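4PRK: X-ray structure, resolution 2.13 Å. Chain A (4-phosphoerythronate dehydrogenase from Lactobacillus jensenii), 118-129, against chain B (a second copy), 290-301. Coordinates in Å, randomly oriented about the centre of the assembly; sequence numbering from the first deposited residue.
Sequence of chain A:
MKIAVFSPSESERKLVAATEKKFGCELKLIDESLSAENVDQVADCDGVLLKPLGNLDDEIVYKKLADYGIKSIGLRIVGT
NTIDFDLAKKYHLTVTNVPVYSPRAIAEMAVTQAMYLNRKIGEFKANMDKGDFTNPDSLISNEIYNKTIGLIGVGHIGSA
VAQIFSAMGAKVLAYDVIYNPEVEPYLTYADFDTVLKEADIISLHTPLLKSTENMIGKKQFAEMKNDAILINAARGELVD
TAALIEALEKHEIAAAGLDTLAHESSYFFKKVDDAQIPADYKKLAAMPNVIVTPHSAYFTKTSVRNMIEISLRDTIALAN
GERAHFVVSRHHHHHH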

ATOM      1  N   ASN A 118      11.038 -18.246  -1.243  1.00 27.72           N
ATOM      2  CA  ASN A 118       9.767 -18.613  -0.578  1.00 26.71           C
ATOM      3  C   ASN A 118       8.920 -19.457  -1.454  1.00 25.56           C
ATOM      4  O   ASN A 118       8.293 -20.366  -0.984  1.00 23.76           O
ATOM      5  N   ARG A 119       8.909 -19.164  -2.743  1.00 26.09           N
ATOM      6  CA  ARG A 119       8.159 -19.972  -3.688  1.00 26.56           C
ATOM      7  C   ARG A 119       8.927 -21.256  -4.126  1.00 28.11           C
ATOM      8  O   ARG A 119       8.379 -22.089  -4.911  1.00 25.02           O
ATOM      9  N   LYS A 120      10.184 -21.382  -3.672  1.00 24.23           N
ATOM     10  CA  LYS A 120      11.039 -22.561  -3.930  1.00 25.38           C
ATOM     11  C   LYS A 120      11.164 -22.894  -5.391  1.00 25.86           C
ATOM     12  O   LYS A 120      11.231 -24.081  -5.778  1.00 29.73           O
ATOM     13  N   ILE A 121      11.242 -21.848  -6.208  1.00 24.81           N
ATOM     14  CA  ILE A 121      11.284 -22.016  -7.630  1.00 24.69           C
ATOM     15  C   ILE A 121      12.518 -22.836  -8.028  1.00 29.06           C
ATOM     16  O   ILE A 121      12.437 -23.643  -8.951  1.00 32.31           O
ATOM     17  N   GLY A 122      13.638 -22.622  -7.350  1.00 29.00           N
ATOM     18  CA  GLY A 122      14.874 -23.286  -7.681  1.00 30.99           C
ATOM     19  C   GLY A 122      14.848 -24.731  -7.262  1.00 31.03           C
ATOM     20  O   GLY A 122      15.438 -25.569  -7.908  1.00 34.16           O
ATOM     21  N   GLU A 123      14.162 -25.019  -6.168  1.00 31.19           N
ATOM     22  CA  GLU A 123      13.963 -26.395  -5.763  1.00 31.63           C
ATOM     23  C   GLU A 123      13.032 -27.121  -6.775  1.00 34.58           C
ATOM     24  O   GLU A 123      13.301 -28.273  -7.125  1.00 34.96           O
ATOM     25  N   PHE A 124      11.971 -26.462  -7.260  1.00 32.81           N
ATOM     26  CA  PHE A 124      11.170 -27.069  -8.321  1.00 33.31           C
ATOM     27  C   PHE A 124      12.064 -27.313  -9.528  1.00 33.22           C
ATOM     28  O   PHE A 124      11.921 -28.331 -10.188  1.00 32.59           O
ATOM     29  N   LYS A 125      12.940 -26.370  -9.856  1.00 33.45           N
ATOM     30  CA  LYS A 125      13.825 -26.575 -11.006  1.00 37.42           C
ATOM     31  C   LYS A 125      14.748 -27.789 -10.860  1.00 36.25           C
ATOM     32  O   LYS A 125      14.852 -28.605 -11.800  1.00 43.57           O
ATOM     33  N   ALA A 126      15.436 -27.891  -9.730  1.00 34.06           N
ATOM     34  CA  ALA A 126      16.326 -29.021  -9.470  1.00 34.80           C
ATOM     35  C   ALA A 126      15.572 -30.349  -9.598  1.00 35.79           C
ATOM     36  O   ALA A 126      16.078 -31.337 -10.122  1.00 35.99           O
ATOM     37  N   ASN A 127      14.330 -30.334  -9.146  1.00 33.17           N
ATOM     38  CA  ASN A 127      13.447 -31.465  -9.255  1.00 38.47           C
ATOM     39  C   ASN A 127      13.062 -31.782 -10.729  1.00 39.41           C
ATOM     40  O   ASN A 127      13.096 -32.935 -11.161  1.00 43.76           O
ATOM     41  N   MET A 128      12.738 -30.752 -11.500  1.00 39.45           N
ATOM     42  CA  MET A 128      12.356 -30.926 -12.883  1.00 36.61           C
ATOM     43  C   MET A 128      13.544 -31.407 -13.669  1.00 37.84           C
ATOM     44  O   MET A 128      13.405 -32.266 -14.532  1.00 39.85           O
ATOM     45  N   ASP A 129      14.725 -30.887 -13.344  1.00 39.78           N
ATOM     46  CA  ASP A 129      15.944 -31.324 -14.003  1.00 38.10           C
ATOM     47  C   ASP A 129      16.092 -32.860 -13.923  1.00 38.38           C
ATOM     48  O   ASP A 129      16.625 -33.435 -14.832  1.00 41.31           O
TER
ATOM     49  N   VAL B 290      14.568 -17.396 -18.318  1.00 27.72           N
ATOM     50  CA  VAL B 290      13.310 -18.086 -18.333  1.00 27.08           C
ATOM     51  C   VAL B 290      13.137 -18.825 -17.007  1.00 27.42           C
ATOM     52  O   VAL B 290      14.091 -19.385 -16.453  1.00 29.19           O
ATOM     53  N   ILE B 291      11.932 -18.770 -16.464  1.00 28.67           N
ATOM     54  CA  ILE B 291      11.531 -19.647 -15.343  1.00 28.31           C
ATOM     55  C   ILE B 291      10.401 -20.520 -15.877  1.00 28.26           C
ATOM     56  O   ILE B 291       9.490 -20.020 -16.560  1.00 32.37           O
ATOM     57  N   VAL B 292      10.449 -21.815 -15.589  1.00 30.20           N
ATOM     58  CA  VAL B 292       9.271 -22.653 -15.775  1.00 28.62           C
ATOM     59  C   VAL B 292       9.017 -23.405 -14.490  1.00 31.06           C
ATOM     60  O   VAL B 292       9.882 -24.086 -14.010  1.00 29.17           O
ATOM     61  N   THR B 293       7.817 -23.285 -13.938  1.00 29.57           N
ATOM     62  CA  THR B 293       7.434 -24.023 -12.795  1.00 30.33           C
ATOM     63  C   THR B 293       6.285 -24.967 -13.201  1.00 32.74           C
ATOM     64  O   THR B 293       5.536 -24.667 -14.117  1.00 37.62           O
ATOM     65  N   PRO B 294       6.118 -26.088 -12.497  1.00 31.67           N
ATOM     66  CA  PRO B 294       5.203 -27.122 -12.952  1.00 32.94           C
ATOM     67  C   PRO B 294       3.793 -26.852 -12.440  1.00 34.74           C
ATOM     68  O   PRO B 294       3.288 -27.569 -11.563  1.00 37.77           O
ATOM     69  N   HIS B 295       3.196 -25.786 -12.977  1.00 38.11           N
ATOM     70  CA  HIS B 295       1.852 -25.323 -12.633  1.00 38.06           C
ATOM     71  C   HIS B 295       1.634 -25.283 -11.138  1.00 34.65           C
ATOM     72  O   HIS B 295       0.598 -25.701 -10.659  1.00 36.59           O
ATOM     73  N   SER B 296       2.585 -24.716 -10.401  1.00 31.90           N
ATOM     74  CA  SER B 296       2.491 -24.689  -8.950  1.00 33.64           C
ATOM     75  C   SER B 296       2.156 -23.320  -8.325  1.00 33.91           C
ATOM     76  O   SER B 296       2.353 -23.113  -7.101  1.00 32.33           O
ATOM     77  N   ALA B 297       1.692 -22.380  -9.143  1.00 33.96           N
ATOM     78  CA  ALA B 297       1.319 -21.051  -8.631  1.00 32.78           C
ATOM     79  C   ALA B 297       0.323 -21.193  -7.507  1.00 32.04           C
ATOM     80  O   ALA B 297       0.408 -20.484  -6.510  1.00 32.47           O
ATOM     81  N   TYR B 298      -0.621 -22.123  -7.660  1.00 30.31           N
ATOM     82  CA  TYR B 298      -1.669 -22.332  -6.655  1.00 28.84           C
ATOM     83  C   TYR B 298      -1.113 -22.841  -5.347  1.00 30.79           C
ATOM     84  O   TYR B 298      -1.761 -22.715  -4.290  1.00 28.64           O
ATOM     85  N   PHE B 299       0.087 -23.420  -5.392  1.00 30.59           N
ATOM     86  CA  PHE B 299       0.467 -24.393  -4.374  1.00 29.30           C
ATOM     87  C   PHE B 299       0.923 -23.764  -3.027  1.00 29.99           C
ATOM     88  O   PHE B 299       2.128 -23.754  -2.669  1.00 30.22           O
ATOM     89  N   THR B 300      -0.047 -23.261  -2.258  1.00 28.06           N
ATOM     90  CA  THR B 300       0.251 -22.799  -0.919  1.00 29.21           C
ATOM     91  C   THR B 300      -0.596 -23.534   0.044  1.00 31.94           C
ATOM     92  O   THR B 300      -1.549 -24.206  -0.357  1.00 38.25           O
ATOM     93  N   LYS B 301      -0.252 -23.390   1.317  1.00 33.60           N
ATOM     94  CA  LYS B 301      -1.011 -23.970   2.427  1.00 33.46           C
ATOM     95  C   LYS B 301      -2.476 -23.517   2.395  1.00 34.53           C
ATOM     96  O   LYS B 301      -3.399 -24.269   2.689  1.00 31.53           O
TER

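One face of the chain A helix does most of the packing: I121(A), F124(A) and M128(A), spaced three and four residues apart, all direct CA to CB toward chain B. Each has chi1 near m (-67°, -79° and -68°), one of the two wells open in a helix, where p would bring the side chain against the preceding turn. I121(A), mt, sets CG2 3.9 Å from both I291(B) CG2 and T293(B) CG2. F124(A), with chi2 at -79°, brings CD1 to 3.5 Å from P294(B) CG, while its CZ meets F299(B) CD2 at 4.2 Å, edge to edge. S296(B), chi1 p, places OG over one face of the F124(A) ring, 3.3 Å from CZ; this buried hydroxyl has no hydrogen-bonding partner in the model. M128(A), mtp, rests SD 4.0 Å from P294(B) CD and turns CE to V292(B), 3.9 Å from CG1 and 3.2 Å from the carbonyl O.

The polar anchor lies just before the helix. R119(A) starts out sideways, but three successive m torsions carry its guanidinium to the S296(B)–F299(B) turn, where NH2 donates to A297(B) O at 2.8 Å and 166°. The acceptor is a backbone carbonyl, and the CB of A297(B) points away from chain A. T300(B) CG2 covers one guanidinium face, 4.3 Å from R119(A) NH1, which is hydrogen-bonded elsewhere in the structure.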

ATOM      1  CB  ASN A 118       8.962 -17.386  -0.145  1.00 26.68           C
ATOM      2  CG  ASN A 118       7.610 -17.735   0.457  1.00 26.59           C
ATOM      3  OD1 ASN A 118       7.528 -18.335   1.530  1.00 25.83           O
ATOM      4  ND2 ASN A 118       6.537 -17.273  -0.183  1.00 24.90           N
ATOM      5  CB  ARG A 119       7.796 -19.099  -4.918  1.00 27.24           C
ATOM      6  CG  ARG A 119       6.883 -17.902  -4.590  1.00 29.36           C
ATOM      7  CD  ARG A 119       5.615 -18.290  -3.801  1.00 29.14           C
ATOM      8  NE  ARG A 119       4.831 -19.305  -4.527  1.00 29.80           N
ATOM      9  CZ  ARG A 119       3.535 -19.223  -4.899  1.00 30.09           C
ATOM     10  NH1 ARG A 119       2.761 -18.186  -4.619  1.00 31.34           N
ATOM     11  NH2 ARG A 119       2.976 -20.252  -5.529  1.00 31.88           N
ATOM     12  CB  LYS A 120      10.517 -23.784  -3.164  1.00 25.73           C
ATOM     13  CG  LYS A 120      10.228 -23.475  -1.700  1.00 24.80           C
ATOM     14  CD  LYS A 120       9.517 -24.630  -0.999  1.00 26.78           C
ATOM     15  CE  LYS A 120       9.684 -24.498   0.497  1.00 28.74           C
ATOM     16  NZ  LYS A 120       8.833 -25.465   1.220  1.00 32.46           N
ATOM     17  CB  ILE A 121      11.239 -20.683  -8.354  1.00 25.71           C
ATOM     18  CG1 ILE A 121       9.858 -20.013  -8.139  1.00 29.27           C
ATOM     19  CG2 ILE A 121      11.533 -20.845  -9.834  1.00 24.33           C
ATOM     20  CD1 ILE A 121       9.793 -18.524  -8.492  1.00 28.40           C
ATOM     21  CB  GLU A 123      13.444 -26.477  -4.336  1.00 29.31           C
ATOM     22  CG  GLU A 123      14.391 -25.886  -3.293  1.00 30.05           C
ATOM     23  CD  GLU A 123      13.770 -25.795  -1.895  1.00 32.47           C
ATOM     24  OE1 GLU A 123      13.542 -24.706  -1.352  1.00 33.34           O
ATOM     25  OE2 GLU A 123      13.447 -26.827  -1.334  1.00 36.80           O
ATOM     26  CB  PHE A 124      10.022 -26.198  -8.801  1.00 31.42           C
ATOM     27  CG  PHE A 124       8.825 -26.208  -7.925  1.00 33.76           C
ATOM     28  CD1 PHE A 124       7.929 -27.272  -7.981  1.00 35.03           C
ATOM     29  CD2 PHE A 124       8.546 -25.117  -7.092  1.00 32.46           C
ATOM     30  CE1 PHE A 124       6.805 -27.268  -7.198  1.00 35.37           C
ATOM     31  CE2 PHE A 124       7.419 -25.104  -6.317  1.00 31.61           C
ATOM     32  CZ  PHE A 124       6.537 -26.173  -6.379  1.00 33.87           C
ATOM     33  CB  LYS A 125      14.674 -25.346 -11.335  1.00 39.41           C
ATOM     34  CG  LYS A 125      15.031 -25.285 -12.812  1.00 39.24           C
ATOM     35  CD  LYS A 125      16.155 -24.315 -13.088  1.00 45.91           C
ATOM     36  CE  LYS A 125      16.284 -23.979 -14.588  1.00 46.51           C
ATOM     37  NZ  LYS A 125      16.529 -25.201 -15.388  1.00 46.16           N
ATOM     38  CB  ALA A 126      16.921 -28.902  -8.088  1.00 33.64           C
ATOM     39  CB  ASN A 127      12.187 -31.154  -8.462  1.00 40.29           C
ATOM     40  CG  ASN A 127      11.870 -32.200  -7.459  1.00 39.40           C
ATOM     41  OD1 ASN A 127      12.759 -32.774  -6.842  1.00 41.86           O
ATOM     42  ND2 ASN A 127      10.584 -32.456  -7.277  1.00 42.70           N
ATOM     43  CB  MET A 128      11.807 -29.629 -13.444  1.00 36.18           C
ATOM     44  CG  MET A 128      10.474 -29.267 -12.806  1.00 35.27           C
ATOM     45  SD  MET A 128      10.133 -27.494 -12.786  1.00 35.88           S
ATOM     46  CE  MET A 128       9.435 -27.236 -14.429  1.00 34.11           C
ATOM     47  CB  ASP A 129      17.169 -30.601 -13.421  1.00 39.73           C
ATOM     48  CG  ASP A 129      17.247 -29.112 -13.847  1.00 44.59           C
ATOM     49  OD1 ASP A 129      16.476 -28.699 -14.735  1.00 46.46           O
ATOM     50  OD2 ASP A 129      18.077 -28.345 -13.303  1.00 46.89           O
TER
ATOM     51  CB  VAL B 290      13.242 -19.156 -19.431  1.00 28.37           C
ATOM     52  CG1 VAL B 290      12.005 -20.039 -19.230  1.00 28.28           C
ATOM     53  CG2 VAL B 290      13.203 -18.494 -20.798  1.00 28.55           C
ATOM     54  CB  ILE B 291      11.013 -18.799 -14.160  1.00 26.82           C
ATOM     55  CG1 ILE B 291      12.170 -18.174 -13.373  1.00 26.41           C
ATOM     56  CG2 ILE B 291      10.098 -19.604 -13.258  1.00 27.11           C
ATOM     57  CD1 ILE B 291      11.799 -16.968 -12.496  1.00 26.49           C
ATOM     58  CB  VAL B 292       9.448 -23.681 -16.884  1.00 31.10           C
ATOM     59  CG1 VAL B 292       8.196 -24.544 -17.012  1.00 29.88           C
ATOM     60  CG2 VAL B 292       9.756 -22.999 -18.224  1.00 31.05           C
ATOM     61  CB  THR B 293       6.939 -23.074 -11.687  1.00 29.89           C
ATOM     62  OG1 THR B 293       6.002 -22.118 -12.207  1.00 28.98           O
ATOM     63  CG2 THR B 293       8.112 -22.380 -11.028  1.00 30.78           C
ATOM     64  CB  PRO B 294       5.812 -28.376 -12.348  1.00 32.95           C
ATOM     65  CG  PRO B 294       6.367 -27.919 -11.043  1.00 33.46           C
ATOM     66  CD  PRO B 294       6.676 -26.425 -11.185  1.00 34.19           C
ATOM     67  CB  HIS B 295       0.769 -26.173 -13.317  1.00 43.34           C
ATOM     68  CG  HIS B 295      -0.307 -25.362 -13.958  1.00 47.29           C
ATOM     69  ND1 HIS B 295      -1.002 -24.371 -13.288  1.00 53.17           N
ATOM     70  CD2 HIS B 295      -0.801 -25.379 -15.213  1.00 46.13           C
ATOM     71  CE1 HIS B 295      -1.872 -23.811 -14.106  1.00 46.77           C
ATOM     72  NE2 HIS B 295      -1.771 -24.408 -15.279  1.00 51.25           N
ATOM     73  CB  SER B 296       3.799 -25.221  -8.352  1.00 33.84           C
ATOM     74  OG  SER B 296       4.911 -24.361  -8.614  1.00 33.60           O
ATOM     75  CB  ALA B 297       0.720 -20.179  -9.740  1.00 32.61           C
ATOM     76  CB  TYR B 298      -2.745 -23.339  -7.161  1.00 32.47           C
ATOM     77  CG  TYR B 298      -2.265 -24.775  -7.047  1.00 28.92           C
ATOM     78  CD1 TYR B 298      -1.424 -25.320  -7.988  1.00 31.75           C
ATOM     79  CD2 TYR B 298      -2.568 -25.532  -5.921  1.00 29.30           C
ATOM     80  CE1 TYR B 298      -0.945 -26.607  -7.844  1.00 32.64           C
ATOM     81  CE2 TYR B 298      -2.090 -26.818  -5.765  1.00 31.49           C
ATOM     82  CZ  TYR B 298      -1.274 -27.350  -6.717  1.00 32.20           C
ATOM     83  OH  TYR B 298      -0.790 -28.645  -6.523  1.00 37.92           O
ATOM     84  CB  PHE B 299       1.531 -25.340  -4.979  1.00 31.24           C
ATOM     85  CG  PHE B 299       1.818 -26.589  -4.162  1.00 30.72           C
ATOM     86  CD1 PHE B 299       0.823 -27.246  -3.449  1.00 34.46           C
ATOM     87  CD2 PHE B 299       3.066 -27.158  -4.192  1.00 32.08           C
ATOM     88  CE1 PHE B 299       1.098 -28.386  -2.711  1.00 32.66           C
ATOM     89  CE2 PHE B 299       3.348 -28.303  -3.471  1.00 31.86           C
ATOM     90  CZ  PHE B 299       2.359 -28.915  -2.732  1.00 32.80           C
ATOM     91  CB  THR B 300      -0.056 -21.326  -0.775  1.00 28.62           C
ATOM     92  OG1 THR B 300      -1.461 -21.114  -1.006  1.00 27.75           O
ATOM     93  CG2 THR B 300       0.725 -20.592  -1.760  1.00 26.17           C
ATOM     94  CB  LYS B 301      -0.409 -23.528   3.739  1.00 34.15           C
ATOM     95  CG  LYS B 301       1.017 -24.018   3.905  1.00 41.71           C
ATOM     96  CD  LYS B 301       1.460 -24.044   5.355  1.00 42.90           C
ATOM     97  CE  LYS B 301       2.795 -24.774   5.464  1.00 49.45           C
ATOM     98  NZ  LYS B 301       2.628 -26.130   6.035  1.00 52.62           N
TER